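Long-range contacts in EVE domain-containing protein (Pseudomonas syringae pv. tomato str. DC3000, PDB 2EVE), which is of unknown function but belongs to the EVE domain family, related to the ASCH and PUA domains, and so may bind nucleic acid: residues 2-7 with 43-48; 24-29 with 97-102; 33-38 with 93-98; 39-44 with 63-68. One frame throughout, in Å; residues are numbered along the deposited sequence.

Contact 1. Residues 2-7 with 43-48. With 144 (tris-hydroxymethyl-methyl-ammonium), chain D.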
loop_
_atom_site.group_PDB
_atom_site.type_symbol
_atom_site.label_atom_id
_atom_site.label_comp_id
_atom_site.label_asym_id
_atom_site.label_seq_id
_atom_site.Cartn_x
_atom_site.Cartn_y
_atom_site.Cartn_z
ATOM N N ALA A 2 2.737 -3.361 13.766
ATOM C CA ALA A 2 3.310 -4.073 12.586
ATOM C C ALA A 2 3.539 -3.114 11.419
ATOM O O ALA A 2 2.928 -2.048 11.351
ATOM C CB ALA A 2 2.375 -5.201 12.163
ATOM N N TYR A 3 4.425 -3.508 10.509
ATOM C CA TYR A 3 4.762 -2.700 9.339
ATOM C C TYR A 3 4.344 -3.371 8.035
ATOM O O TYR A 3 4.308 -4.599 7.934
ATOM C CB TYR A 3 6.266 -2.433 9.301
ATOM C CG TYR A 3 6.799 -1.709 10.515
ATOM C CD1 TYR A 3 6.390 -0.410 10.817
ATOM C CD2 TYR A 3 7.723 -2.323 11.362
ATOM C CE1 TYR A 3 6.892 0.261 11.932
ATOM C CE2 TYR A 3 8.232 -1.659 12.478
ATOM C CZ TYR A 3 7.810 -0.369 12.755
ATOM O OH TYR A 3 8.317 0.292 13.853
ATOM N N TRP A 4 4.051 -2.549 7.034
ATOM C CA TRP A 4 3.608 -3.045 5.740
ATOM C C TRP A 4 4.050 -2.121 4.617
ATOM O O TRP A 4 4.727 -1.117 4.840
ATOM C CB TRP A 4 2.075 -3.125 5.701
ATOM C CG TRP A 4 1.447 -3.731 6.907
ATOM C CD1 TRP A 4 1.171 -3.113 8.096
ATOM C CD2 TRP A 4 1.042 -5.091 7.059
ATOM N NE1 TRP A 4 0.624 -4.008 8.980
ATOM C CE2 TRP A 4 0.537 -5.233 8.370
ATOM C CE3 TRP A 4 1.065 -6.207 6.216
ATOM C CZ2 TRP A 4 0.054 -6.450 8.859
ATOM C CZ3 TRP A 4 0.583 -7.420 6.703
ATOM C CH2 TRP A 4 0.089 -7.530 8.012
ATOM N N LEU A 5 3.652 -2.483 3.404
ATOM C CA LEU A 5 3.921 -1.686 2.217
ATOM C C LEU A 5 2.724 -1.883 1.295
ATOM O O LEU A 5 2.241 -3.004 1.119
ATOM C CB LEU A 5 5.219 -2.129 1.519
ATOM C CG LEU A 5 5.593 -1.336 0.260
ATOM C CD1 LEU A 5 7.109 -1.233 0.114
ATOM C CD2 LEU A 5 4.980 -2.000 -0.960
HETATM N N MSE A 6 2.224 -0.785 0.737
HETATM C CA MSE A 6 1.093 -0.840 -0.182
HETATM C C MSE A 6 1.378 0.018 -1.412
HETATM O O MSE A 6 1.968 1.091 -1.300
HETATM C CB MSE A 6 -0.187 -0.372 0.511
HETATM C CG MSE A 6 -0.558 -1.210 1.732
HETATM SE SE MSE A 6 -2.428 -1.047 2.216
HETATM C CE MSE A 6 -2.306 0.718 2.948
ATOM N N LYS A 7 0.937 -0.463 -2.573
ATOM C CA LYS A 7 1.169 0.211 -3.849
ATOM C C LYS A 7 0.024 1.076 -4.364
ATOM O O LYS A 7 -1.148 0.756 -4.171
ATOM C CB LYS A 7 1.496 -0.824 -4.928
ATOM C CG LYS A 7 2.686 -1.707 -4.622
ATOM C CD LYS A 7 2.951 -2.666 -5.776
ATOM C CE LYS A 7 4.123 -3.580 -5.474
ATOM N NZ LYS A 7 4.391 -4.532 -6.587
ATOM N N GLU A 43 -5.045 -0.981 13.647
ATOM C CA GLU A 43 -4.972 0.460 13.859
ATOM C C GLU A 43 -3.608 0.795 14.457
ATOM O O GLU A 43 -3.168 0.158 15.417
ATOM C CB GLU A 43 -6.072 0.909 14.824
ATOM C CG GLU A 43 -7.481 0.605 14.352
ATOM C CD GLU A 43 -8.516 0.860 15.427
ATOM O OE1 GLU A 43 -8.587 2.004 15.926
ATOM O OE2 GLU A 43 -9.257 -0.087 15.775
ATOM N N GLY A 44 -2.940 1.791 13.888
ATOM C CA GLY A 44 -1.636 2.172 14.395
ATOM C C GLY A 44 -0.491 1.607 13.580
ATOM O O GLY A 44 0.624 2.134 13.624
ATOM N N ASP A 45 -0.747 0.523 12.850
ATOM C CA ASP A 45 0.291 -0.067 12.010
ATOM C C ASP A 45 0.710 0.993 11.002
ATOM O O ASP A 45 -0.085 1.858 10.632
ATOM C CB ASP A 45 -0.235 -1.286 11.247
ATOM C CG ASP A 45 -0.373 -2.522 12.119
ATOM O OD1 ASP A 45 -0.012 -2.475 13.315
ATOM O OD2 ASP A 45 -0.850 -3.548 11.595
ATOM N N GLU A 46 1.960 0.936 10.563
ATOM C CA GLU A 46 2.453 1.895 9.584
ATOM C C GLU A 46 2.805 1.168 8.301
ATOM O O GLU A 46 3.070 -0.034 8.317
ATOM C CB GLU A 46 3.679 2.627 10.129
ATOM C CG GLU A 46 3.354 3.573 11.270
ATOM C CD GLU A 46 4.597 4.127 11.937
ATOM O OE1 GLU A 46 5.349 3.335 12.543
ATOM O OE2 GLU A 46 4.816 5.352 11.857
ATOM N N PHE A 47 2.804 1.890 7.187
ATOM C CA PHE A 47 3.134 1.274 5.909
ATOM C C PHE A 47 3.870 2.223 4.991
ATOM O O PHE A 47 3.699 3.442 5.066
ATOM C CB PHE A 47 1.859 0.789 5.203
ATOM C CG PHE A 47 0.977 1.901 4.692
ATOM C CD1 PHE A 47 1.123 2.394 3.396
ATOM C CD2 PHE A 47 -0.007 2.452 5.507
ATOM C CE1 PHE A 47 0.300 3.422 2.925
ATOM C CE2 PHE A 47 -0.831 3.480 5.046
ATOM C CZ PHE A 47 -0.679 3.962 3.757
ATOM N N PHE A 48 4.708 1.654 4.133
ATOM C CA PHE A 48 5.423 2.452 3.154
ATOM C C PHE A 48 4.485 2.656 1.977
ATOM O O PHE A 48 3.870 1.707 1.488
ATOM C CB PHE A 48 6.689 1.741 2.680
ATOM C CG PHE A 48 7.807 1.786 3.668
ATOM C CD1 PHE A 48 8.179 2.991 4.258
ATOM C CD2 PHE A 48 8.494 0.629 4.013
ATOM C CE1 PHE A 48 9.219 3.042 5.176
ATOM C CE2 PHE A 48 9.537 0.670 4.931
ATOM C CZ PHE A 48 9.901 1.878 5.515
HETATM C C1 144 D . 4.621 -1.022 -10.989
HETATM N N 144 D . 4.862 -2.289 -10.311
HETATM C C2 144 D . 6.289 -2.318 -9.850
HETATM O O2 144 D . 7.284 -1.303 -9.606
HETATM C C3 144 D . 4.482 -3.365 -11.322
HETATM O O3 144 D . 4.619 -4.717 -10.837
HETATM C C4 144 D . 3.991 -2.261 -9.117
HETATM O O4 144 D . 2.395 -2.226 -9.062
HETATM O O HOH W 1 7.450 3.024 14.031
#

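Contact 2. Residues 24-29 with 97-102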
loop_
_atom_site.group_PDB
_atom_site.type_symbol
_atom_site.label_atom_id
_atom_site.label_comp_id
_atom_site.label_asym_id
_atom_site.label_seq_id
_atom_site.Cartn_x
_atom_site.Cartn_y
_atom_site.Cartn_z
ATOM N N ALA A 24 -7.706 9.063 4.392
ATOM C CA ALA A 24 -8.440 8.677 3.201
ATOM C C ALA A 24 -8.723 7.183 3.183
ATOM O O ALA A 24 -8.246 6.440 4.040
ATOM C CB ALA A 24 -7.632 9.061 1.965
ATOM N N ARG A 25 -9.501 6.748 2.197
ATOM C CA ARG A 25 -9.830 5.337 2.059
ATOM C C ARG A 25 -8.906 4.672 1.049
ATOM O O ARG A 25 -8.675 5.199 -0.040
ATOM C CB ARG A 25 -11.278 5.157 1.594
ATOM C CG ARG A 25 -11.704 3.695 1.458
ATOM C CD ARG A 25 -13.150 3.581 1.004
ATOM N NE ARG A 25 -13.330 4.069 -0.360
ATOM C CZ ARG A 25 -14.411 4.714 -0.780
ATOM N NH1 ARG A 25 -15.409 4.954 0.062
ATOM N NH2 ARG A 25 -14.500 5.112 -2.041
ATOM N N TRP A 26 -8.372 3.516 1.425
ATOM C CA TRP A 26 -7.507 2.749 0.542
ATOM C C TRP A 26 -8.414 1.654 0.010
ATOM O O TRP A 26 -8.907 0.829 0.773
ATOM C CB TRP A 26 -6.354 2.125 1.326
ATOM C CG TRP A 26 -5.218 1.666 0.456
ATOM C CD1 TRP A 26 -5.108 0.477 -0.208
ATOM C CD2 TRP A 26 -4.043 2.417 0.138
ATOM N NE1 TRP A 26 -3.928 0.444 -0.928
ATOM C CE2 TRP A 26 -3.260 1.625 -0.734
ATOM C CE3 TRP A 26 -3.580 3.689 0.497
ATOM C CZ2 TRP A 26 -2.032 2.064 -1.243
ATOM C CZ3 TRP A 26 -2.359 4.125 -0.009
ATOM C CH2 TRP A 26 -1.603 3.315 -0.872
ATOM N N ASP A 27 -8.651 1.649 -1.295
ATOM C CA ASP A 27 -9.528 0.644 -1.870
ATOM C C ASP A 27 -8.971 0.101 -3.170
ATOM O O ASP A 27 -7.817 0.344 -3.500
ATOM C CB ASP A 27 -10.913 1.250 -2.109
ATOM C CG ASP A 27 -10.857 2.542 -2.900
ATOM O OD1 ASP A 27 -10.113 2.593 -3.900
ATOM O OD2 ASP A 27 -11.561 3.508 -2.531
ATOM N N GLY A 28 -9.791 -0.654 -3.896
ATOM C CA GLY A 28 -9.350 -1.193 -5.170
ATOM C C GLY A 28 -8.329 -2.312 -5.126
ATOM O O GLY A 28 -7.674 -2.591 -6.137
ATOM N N VAL A 29 -8.164 -2.948 -3.970
ATOM C CA VAL A 29 -7.229 -4.062 -3.873
ATOM C C VAL A 29 -8.034 -5.272 -4.333
ATOM O O VAL A 29 -9.043 -5.629 -3.721
ATOM C CB VAL A 29 -6.717 -4.241 -2.435
ATOM C CG1 VAL A 29 -5.801 -5.453 -2.356
ATOM C CG2 VAL A 29 -5.957 -2.983 -2.013
ATOM N N LEU A 97 -9.830 -0.005 3.689
ATOM C CA LEU A 97 -9.557 0.457 5.037
ATOM C C LEU A 97 -9.183 1.921 4.967
ATOM O O LEU A 97 -8.941 2.448 3.887
ATOM C CB LEU A 97 -8.451 -0.383 5.695
ATOM C CG LEU A 97 -7.130 -0.666 4.975
ATOM C CD1 LEU A 97 -6.327 0.612 4.810
ATOM C CD2 LEU A 97 -6.350 -1.683 5.799
ATOM N N ASP A 98 -9.173 2.591 6.112
ATOM C CA ASP A 98 -8.822 4.000 6.122
ATOM C C ASP A 98 -7.391 4.176 6.594
ATOM O O ASP A 98 -6.952 3.519 7.541
ATOM C CB ASP A 98 -9.758 4.795 7.036
ATOM C CG ASP A 98 -11.208 4.725 6.597
ATOM O OD1 ASP A 98 -11.470 4.607 5.381
ATOM O OD2 ASP A 98 -12.088 4.804 7.478
ATOM N N ILE A 99 -6.668 5.067 5.924
ATOM C CA ILE A 99 -5.279 5.341 6.262
ATOM C C ILE A 99 -5.063 6.818 6.569
ATOM O O ILE A 99 -5.879 7.668 6.216
ATOM C CB ILE A 99 -4.332 4.963 5.111
ATOM C CG1 ILE A 99 -4.647 5.811 3.875
ATOM C CG2 ILE A 99 -4.472 3.479 4.789
ATOM C CD1 ILE A 99 -3.482 5.970 2.934
ATOM N N GLY A 100 -3.948 7.109 7.230
ATOM C CA GLY A 100 -3.624 8.481 7.570
ATOM C C GLY A 100 -2.199 8.834 7.189
ATOM O O GLY A 100 -1.345 7.956 7.052
ATOM N N PHE A 101 -1.935 10.125 7.020
ATOM C CA PHE A 101 -0.602 10.579 6.644
ATOM C C PHE A 101 0.389 10.532 7.798
ATOM O O PHE A 101 0.049 10.843 8.941
ATOM C CB PHE A 101 -0.663 12.010 6.094
ATOM C CG PHE A 101 0.677 12.572 5.706
ATOM C CD1 PHE A 101 1.336 13.480 6.530
ATOM C CD2 PHE A 101 1.280 12.191 4.513
ATOM C CE1 PHE A 101 2.582 14.004 6.171
ATOM C CE2 PHE A 101 2.523 12.706 4.140
ATOM C CZ PHE A 101 3.175 13.615 4.973
ATOM N N VAL A 102 1.613 10.114 7.495
ATOM C CA VAL A 102 2.667 10.073 8.496
ATOM C C VAL A 102 3.861 10.896 8.017
ATOM O O VAL A 102 4.303 11.807 8.712
ATOM C CB VAL A 102 3.120 8.621 8.810
ATOM C CG1 VAL A 102 4.326 8.647 9.746
ATOM C CG2 VAL A 102 1.983 7.850 9.468
#

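Contact 3. Residues 33-38 with 93-98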
loop_
_atom_site.group_PDB
_atom_site.type_symbol
_atom_site.label_atom_id
_atom_site.label_comp_id
_atom_site.label_asym_id
_atom_site.label_seq_id
_atom_site.Cartn_x
_atom_site.Cartn_y
_atom_site.Cartn_z
ATOM N N GLN A 33 -4.395 -12.535 -2.008
ATOM C CA GLN A 33 -3.266 -12.550 -1.082
ATOM C C GLN A 33 -3.075 -11.153 -0.482
ATOM O O GLN A 33 -2.842 -11.007 0.723
ATOM C CB GLN A 33 -1.991 -13.002 -1.804
ATOM C CG GLN A 33 -0.746 -13.055 -0.918
ATOM C CD GLN A 33 0.462 -13.621 -1.648
ATOM O OE1 GLN A 33 0.651 -13.374 -2.840
ATOM N NE2 GLN A 33 1.294 -14.368 -0.929
ATOM N N ALA A 34 -3.189 -10.131 -1.328
ATOM C CA ALA A 34 -3.046 -8.745 -0.893
ATOM C C ALA A 34 -4.196 -8.389 0.048
ATOM O O ALA A 34 -3.993 -7.739 1.079
ATOM C CB ALA A 34 -3.039 -7.809 -2.109
ATOM N N ARG A 35 -5.401 -8.821 -0.313
ATOM C CA ARG A 35 -6.586 -8.565 0.502
ATOM C C ARG A 35 -6.419 -9.193 1.872
ATOM O O ARG A 35 -6.720 -8.575 2.893
ATOM C CB ARG A 35 -7.846 -9.163 -0.140
ATOM C CG ARG A 35 -9.096 -9.031 0.744
ATOM C CD ARG A 35 -10.180 -10.054 0.400
ATOM N NE ARG A 35 -9.813 -11.405 0.825
ATOM C CZ ARG A 35 -10.628 -12.457 0.763
ATOM N NH1 ARG A 35 -11.863 -12.319 0.290
ATOM N NH2 ARG A 35 -10.212 -13.647 1.175
ATOM N N ASN A 36 -5.946 -10.433 1.896
ATOM C CA ASN A 36 -5.785 -11.115 3.168
ATOM C C ASN A 36 -4.797 -10.392 4.075
ATOM O O ASN A 36 -5.033 -10.285 5.280
ATOM C CB ASN A 36 -5.397 -12.576 2.939
ATOM C CG ASN A 36 -6.556 -13.394 2.384
ATOM O OD1 ASN A 36 -7.719 -12.998 2.504
ATOM N ND2 ASN A 36 -6.247 -14.543 1.791
ATOM N N PHE A 37 -3.700 -9.889 3.514
ATOM C CA PHE A 37 -2.748 -9.141 4.328
ATOM C C PHE A 37 -3.429 -7.867 4.829
ATOM O O PHE A 37 -3.332 -7.515 6.004
ATOM C CB PHE A 37 -1.500 -8.765 3.524
ATOM C CG PHE A 37 -0.463 -9.850 3.465
ATOM C CD1 PHE A 37 0.012 -10.438 4.633
ATOM C CD2 PHE A 37 0.055 -10.269 2.246
ATOM C CE1 PHE A 37 0.992 -11.433 4.592
ATOM C CE2 PHE A 37 1.037 -11.266 2.190
ATOM C CZ PHE A 37 1.503 -11.846 3.365
ATOM N N LEU A 38 -4.132 -7.180 3.933
ATOM C CA LEU A 38 -4.818 -5.946 4.296
ATOM C C LEU A 38 -5.766 -6.163 5.475
ATOM O O LEU A 38 -5.849 -5.331 6.376
ATOM C CB LEU A 38 -5.579 -5.400 3.080
ATOM C CG LEU A 38 -6.319 -4.066 3.224
ATOM C CD1 LEU A 38 -6.319 -3.343 1.887
ATOM C CD2 LEU A 38 -7.736 -4.301 3.715
ATOM N N PRO A 93 -16.475 -9.795 -1.655
ATOM C CA PRO A 93 -15.186 -10.459 -1.435
ATOM C C PRO A 93 -14.009 -9.529 -1.155
ATOM O O PRO A 93 -12.925 -9.996 -0.808
ATOM C CB PRO A 93 -14.974 -11.244 -2.733
ATOM C CG PRO A 93 -16.372 -11.367 -3.319
ATOM C CD PRO A 93 -16.938 -10.010 -3.034
ATOM N N TRP A 94 -14.221 -8.224 -1.285
ATOM C CA TRP A 94 -13.133 -7.271 -1.100
ATOM C C TRP A 94 -13.228 -6.361 0.112
ATOM O O TRP A 94 -14.318 -6.041 0.590
ATOM C CB TRP A 94 -12.991 -6.435 -2.369
ATOM C CG TRP A 94 -12.881 -7.292 -3.585
ATOM C CD1 TRP A 94 -13.777 -7.384 -4.612
ATOM C CD2 TRP A 94 -11.823 -8.206 -3.890
ATOM N NE1 TRP A 94 -13.340 -8.301 -5.541
ATOM C CE2 TRP A 94 -12.145 -8.823 -5.119
ATOM C CE3 TRP A 94 -10.635 -8.568 -3.239
ATOM C CZ2 TRP A 94 -11.317 -9.779 -5.716
ATOM C CZ3 TRP A 94 -9.810 -9.522 -3.833
ATOM C CH2 TRP A 94 -10.159 -10.118 -5.060
ATOM N N SER A 95 -12.064 -5.931 0.589
ATOM C CA SER A 95 -11.975 -5.066 1.759
ATOM C C SER A 95 -11.131 -3.826 1.524
ATOM O O SER A 95 -10.119 -3.865 0.826
ATOM C CB SER A 95 -11.375 -5.842 2.936
ATOM O OG SER A 95 -12.142 -6.991 3.243
ATOM N N ALA A 96 -11.563 -2.724 2.125
ATOM C CA ALA A 96 -10.848 -1.463 2.045
ATOM C C ALA A 96 -10.563 -1.089 3.489
ATOM O O ALA A 96 -10.987 -1.783 4.412
ATOM C CB ALA A 96 -11.724 -0.399 1.398
ATOM N N LEU A 97 -9.830 -0.005 3.689
ATOM C CA LEU A 97 -9.557 0.457 5.037
ATOM C C LEU A 97 -9.183 1.921 4.967
ATOM O O LEU A 97 -8.941 2.448 3.887
ATOM C CB LEU A 97 -8.451 -0.383 5.695
ATOM C CG LEU A 97 -7.130 -0.666 4.975
ATOM C CD1 LEU A 97 -6.327 0.612 4.810
ATOM C CD2 LEU A 97 -6.350 -1.683 5.799
ATOM N N ASP A 98 -9.173 2.591 6.112
ATOM C CA ASP A 98 -8.822 4.000 6.122
ATOM C C ASP A 98 -7.391 4.176 6.594
ATOM O O ASP A 98 -6.952 3.519 7.541
ATOM C CB ASP A 98 -9.758 4.795 7.036
ATOM C CG ASP A 98 -11.208 4.725 6.597
ATOM O OD1 ASP A 98 -11.470 4.607 5.381
ATOM O OD2 ASP A 98 -12.088 4.804 7.478
#

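Contact 4. Residues 39-44 with 63-68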
loop_
_atom_site.group_PDB
_atom_site.type_symbol
_atom_site.label_atom_id
_atom_site.label_comp_id
_atom_site.label_asym_id
_atom_site.label_seq_id
_atom_site.Cartn_x
_atom_site.Cartn_y
_atom_site.Cartn_z
ATOM N N ARG A 39 -6.464 -7.294 5.475
ATOM C CA ARG A 39 -7.400 -7.608 6.549
ATOM C C ARG A 39 -6.722 -7.840 7.901
ATOM O O ARG A 39 -7.375 -7.748 8.938
ATOM C CB ARG A 39 -8.234 -8.835 6.172
ATOM C CG ARG A 39 -9.280 -8.555 5.105
ATOM C CD ARG A 39 -9.994 -9.832 4.704
ATOM N NE ARG A 39 -11.185 -9.555 3.905
ATOM C CZ ARG A 39 -12.012 -10.496 3.461
ATOM N NH1 ARG A 39 -11.776 -11.778 3.730
ATOM N NH2 ARG A 39 -13.090 -10.153 2.765
ATOM N N THR A 40 -5.427 -8.146 7.902
ATOM C CA THR A 40 -4.735 -8.371 9.166
ATOM C C THR A 40 -4.067 -7.111 9.714
ATOM O O THR A 40 -3.504 -7.126 10.814
ATOM C CB THR A 40 -3.675 -9.505 9.072
ATOM O OG1 THR A 40 -2.621 -9.140 8.166
ATOM C CG2 THR A 40 -4.330 -10.800 8.608
HETATM N N MSE A 41 -4.129 -6.019 8.957
HETATM C CA MSE A 41 -3.547 -4.760 9.411
HETATM C C MSE A 41 -4.358 -4.253 10.597
HETATM O O MSE A 41 -5.576 -4.428 10.646
HETATM C CB MSE A 41 -3.558 -3.732 8.279
HETATM C CG MSE A 41 -2.656 -4.117 7.124
HETATM SE SE MSE A 41 -2.774 -2.884 5.649
HETATM C CE MSE A 41 -1.212 -1.807 6.001
ATOM N N ALA A 42 -3.679 -3.632 11.554
ATOM C CA ALA A 42 -4.343 -3.117 12.747
ATOM C C ALA A 42 -4.167 -1.613 12.873
ATOM O O ALA A 42 -3.255 -1.035 12.281
ATOM C CB ALA A 42 -3.784 -3.800 13.982
ATOM N N GLU A 43 -5.045 -0.981 13.647
ATOM C CA GLU A 43 -4.972 0.460 13.859
ATOM C C GLU A 43 -3.608 0.795 14.457
ATOM O O GLU A 43 -3.168 0.158 15.417
ATOM C CB GLU A 43 -6.072 0.909 14.824
ATOM C CG GLU A 43 -7.481 0.605 14.352
ATOM C CD GLU A 43 -8.516 0.860 15.427
ATOM O OE1 GLU A 43 -8.587 2.004 15.926
ATOM O OE2 GLU A 43 -9.257 -0.087 15.775
ATOM N N GLY A 44 -2.940 1.791 13.888
ATOM C CA GLY A 44 -1.636 2.172 14.395
ATOM C C GLY A 44 -0.491 1.607 13.580
ATOM O O GLY A 44 0.624 2.134 13.624
ATOM N N GLY A 63 2.569 5.972 5.735
ATOM C CA GLY A 63 1.190 6.191 6.134
ATOM C C GLY A 63 0.895 5.312 7.334
ATOM O O GLY A 63 1.739 4.513 7.733
ATOM N N LYS A 64 -0.287 5.457 7.924
ATOM C CA LYS A 64 -0.660 4.641 9.073
ATOM C C LYS A 64 -2.100 4.181 8.919
ATOM O O LYS A 64 -2.882 4.787 8.186
ATOM C CB LYS A 64 -0.505 5.435 10.377
ATOM C CG LYS A 64 -1.459 6.611 10.513
ATOM C CD LYS A 64 -1.154 7.409 11.774
ATOM C CE LYS A 64 -2.096 8.590 11.922
ATOM N NZ LYS A 64 -1.758 9.408 13.118
ATOM N N ILE A 65 -2.451 3.104 9.607
ATOM C CA ILE A 65 -3.809 2.586 9.526
ATOM C C ILE A 65 -4.673 3.252 10.590
ATOM O O ILE A 65 -4.363 3.194 11.776
ATOM C CB ILE A 65 -3.822 1.062 9.736
ATOM C CG1 ILE A 65 -2.894 0.391 8.711
ATOM C CG2 ILE A 65 -5.245 0.532 9.642
ATOM C CD1 ILE A 65 -3.164 0.783 7.262
ATOM N N VAL A 66 -5.758 3.892 10.166
ATOM C CA VAL A 66 -6.635 4.561 11.118
ATOM C C VAL A 66 -7.916 3.781 11.380
ATOM O O VAL A 66 -8.501 3.888 12.457
ATOM C CB VAL A 66 -6.965 5.995 10.654
ATOM C CG1 VAL A 66 -5.676 6.774 10.451
ATOM C CG2 VAL A 66 -7.772 5.961 9.380
ATOM N N LYS A 67 -8.354 2.999 10.399
ATOM C CA LYS A 67 -9.552 2.176 10.558
ATOM C C LYS A 67 -9.303 0.836 9.871
ATOM O O LYS A 67 -8.909 0.800 8.706
ATOM C CB LYS A 67 -10.762 2.872 9.940
ATOM C CG LYS A 67 -12.074 2.148 10.162
ATOM C CD LYS A 67 -13.218 3.001 9.644
ATOM C CE LYS A 67 -14.560 2.347 9.861
ATOM N NZ LYS A 67 -15.649 3.254 9.410
ATOM N N THR A 68 -9.526 -0.259 10.590
ATOM C CA THR A 68 -9.292 -1.584 10.035
ATOM C C THR A 68 -10.270 -1.942 8.921
ATOM O O THR A 68 -11.284 -1.270 8.709
ATOM C CB THR A 68 -9.320 -2.686 11.129
ATOM O OG1 THR A 68 -10.601 -2.708 11.771
ATOM C CG2 THR A 68 -8.231 -2.430 12.174
#

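Contact 1. Residues 2-7 with 43-48
Trp4 turns its CG beside its own backbone N (chi1 -45°), and Asp45 does the same (chi1 -76°), which starts indole and carboxylate toward each other. Trp4 NE1 donates to Asp45 OD2 at 3.0 Å; the acceptor lies close to the indole plane, while the N-H comes from above the carboxylate plane. The other oxygen, OD1, takes the backbone N of Ala2 at 2.9 Å, also from above that plane. OD2 is shared with the N of Ala42, so three N-H groups hold the buried carboxylate, which would probably favour its charged form.

Beyond Asp45 the chains run as parallel strands, Tyr3, Trp4 and Leu5 beside Glu46, Phe47 and Phe48, through backbone bonds that continue to Met6 N with Phe48 O. On the Trp4 and Phe47 face, the bent selenomethionine Met6 sets CE 3.5 Å above the centre of the Phe47 ring, a CH-pi contact within a Met-aromatic pair. On the other face, Tyr3 and Glu46 lie side by side: OE1 sits at the ring edge, 3.5 Å from CE1, and a water joins it to Tyr3 OH. Lys7 CD lies 3.4 Å from O4 of the bound tris-hydroxymethyl-methyl-ammonium.

Strand 3-8 lies between strands 46-51 and 134-137 of the mixed sheet. Trp142 of helix 139-149 stacks on Tyr3 and Phe48, whereas Met41 and Ile99 pack against the Trp4, Met6 and Phe47 face.

Contact 2. Residues 24-29 with 97-102
Residues 24-26 pair antiparallel with 97-99 at the edge of the mixed beta sheet of this PUA-related fold, Ala24 with Ile99 and Trp26 with Leu97 forming hydrogen-bonded pairs around the non-hydrogen-bonded pair Arg25 and Asp98. Each outer pair is doubly bonded; the shortest link, Trp26 N to Leu97 O at 2.7 Å, is almost straight (176°).

Trp26, Leu97 and Ile99 point into the same face of the sheet. Leu97 brings CD1 to Trp26 CB at 3.8 Å. Phe47 and Phe49 approach the Trp26 ring edge-to-face, and Met6 packs on it too, joining this edge of the sheet to its centre.

The opposite face carries charge. Arg25 bends at its third torsion (chi3 67°), and its NE donates in the guanidinium plane to the anti lone pair of Asp27 OD2 at 2.9 Å, a salt bridge between the strand's Arg25 and Asp27 of the turn that follows. Asp98 OD1 bonds instead to Tyr70 OH and merely touches Arg25, at 3.8 Å from Arg25 CB.

Ile99 has CG1 between its backbone N and carbonyl carbon (chi1 62°); with chi2 extended, its CD1 lies 3.3 Å from Trp26 CE3, near the ring plane.

Contact 3. Residues 33-38 with 93-98
Arg35 and Leu38, one turn apart on helix 32-40, face residues 93-97 where strand 95-110 begins. Arg35 sends CG anti to its backbone N (chi1 175°), and the chain then bends at chi3 as it reaches Pro93. NH1 donates to Pro93 O at 2.8 Å, nearly straight (169°): the oxygen lies in the guanidinium plane and offers a lone pair in its own carbonyl plane. The aliphatic part passes the Trp94 indole at about a right angle, with CD 4.0 Å from CE3.

Asn36, next along the helix, fixes the other side of the guanidinium. Its OD1 accepts from both NE and NH2 of Arg35, the NH2 bond being 2.9 Å and in the amide plane, while NE comes from above that plane. Gripped by Pro93 O and Asn36 OD1, the guanidinium is probably held in its rotation.

Leu38 supplies the apolar end. It meets Leu97 tip to tip, CG to CD2 at 3.5 Å, and its own CD2 also rests against Ser95 CB at 4.0 Å. Ser95 OG bonds to Arg39 NE, a second polar tie to the helix.

Helix 32-40 lies across one face of the sheet. Leu38 also touches Ala69 of strand 58-71, whereas Ala34 and Phe37 reach Val134 of strand 134-137; Tyr32, at the helix start, stacks on Trp94.

Contact 4. Residues 39-44 with 63-68
Gly44 and Ile65 make the hydrogen bond of this contact, where the link between helix 32-40 and strand 46-51 runs past a corner of strand 58-71. Val66 and Lys67 form a classic beta bulge opposite Asp98. Gly44 N donates to Ile65 O at 2.9 Å, nearly straight (171°). The same oxygen receives a CA-H...O contact from Glu43 CA at 3.5 Å. Gly44 has a positive phi of 100°, a backbone shape that suits glycine.

Apolar packing lies on the inner side. Selenomethionine Met41 bends at chi3 and crosses Ile65 at about a right angle. Trp4, Met6, Phe47 and Leu97 also touch Met41, which thus joins the helix end to the sheet core.

Mixed contacts fill the rest. The carbonyl oxygen of Ala42 presses against Ile65 CB at 3.3 Å. Thr68 directs CG2 at the loop, 3.7 Å from Met41 O, while Glu43 crosses it obliquely, CG to CG2 at 3.8 Å.

The tightest carbon pair is Met41 CE with Ile65 CD1, 3.5 Å apart and closer than usual van der Waals distance.

How the contacts relate
Contacts 1 and 2 are both strand pairings of the one mixed sheet, parallel inside the sheet and antiparallel at its edge; they meet where Met6 and Phe47 pack on Trp26 and Ile99. Contacts 3 and 4 instead seat helix 32-40 and the loop after it on the sheet, by side-chain packing with one hydrogen bond between the segments of each. Contact 4 is the more exposed, the other three being largely buried. Contacts 2 and 3 share Leu97 and Asp98, contacts 1 and 4 Glu43 and Gly44. The buried carboxylate of contact 1 is met by N-H groups, whereas the arginines of contacts 2 and 3 work nearer the surface. Lys7 takes contact 1 to the ligand pocket.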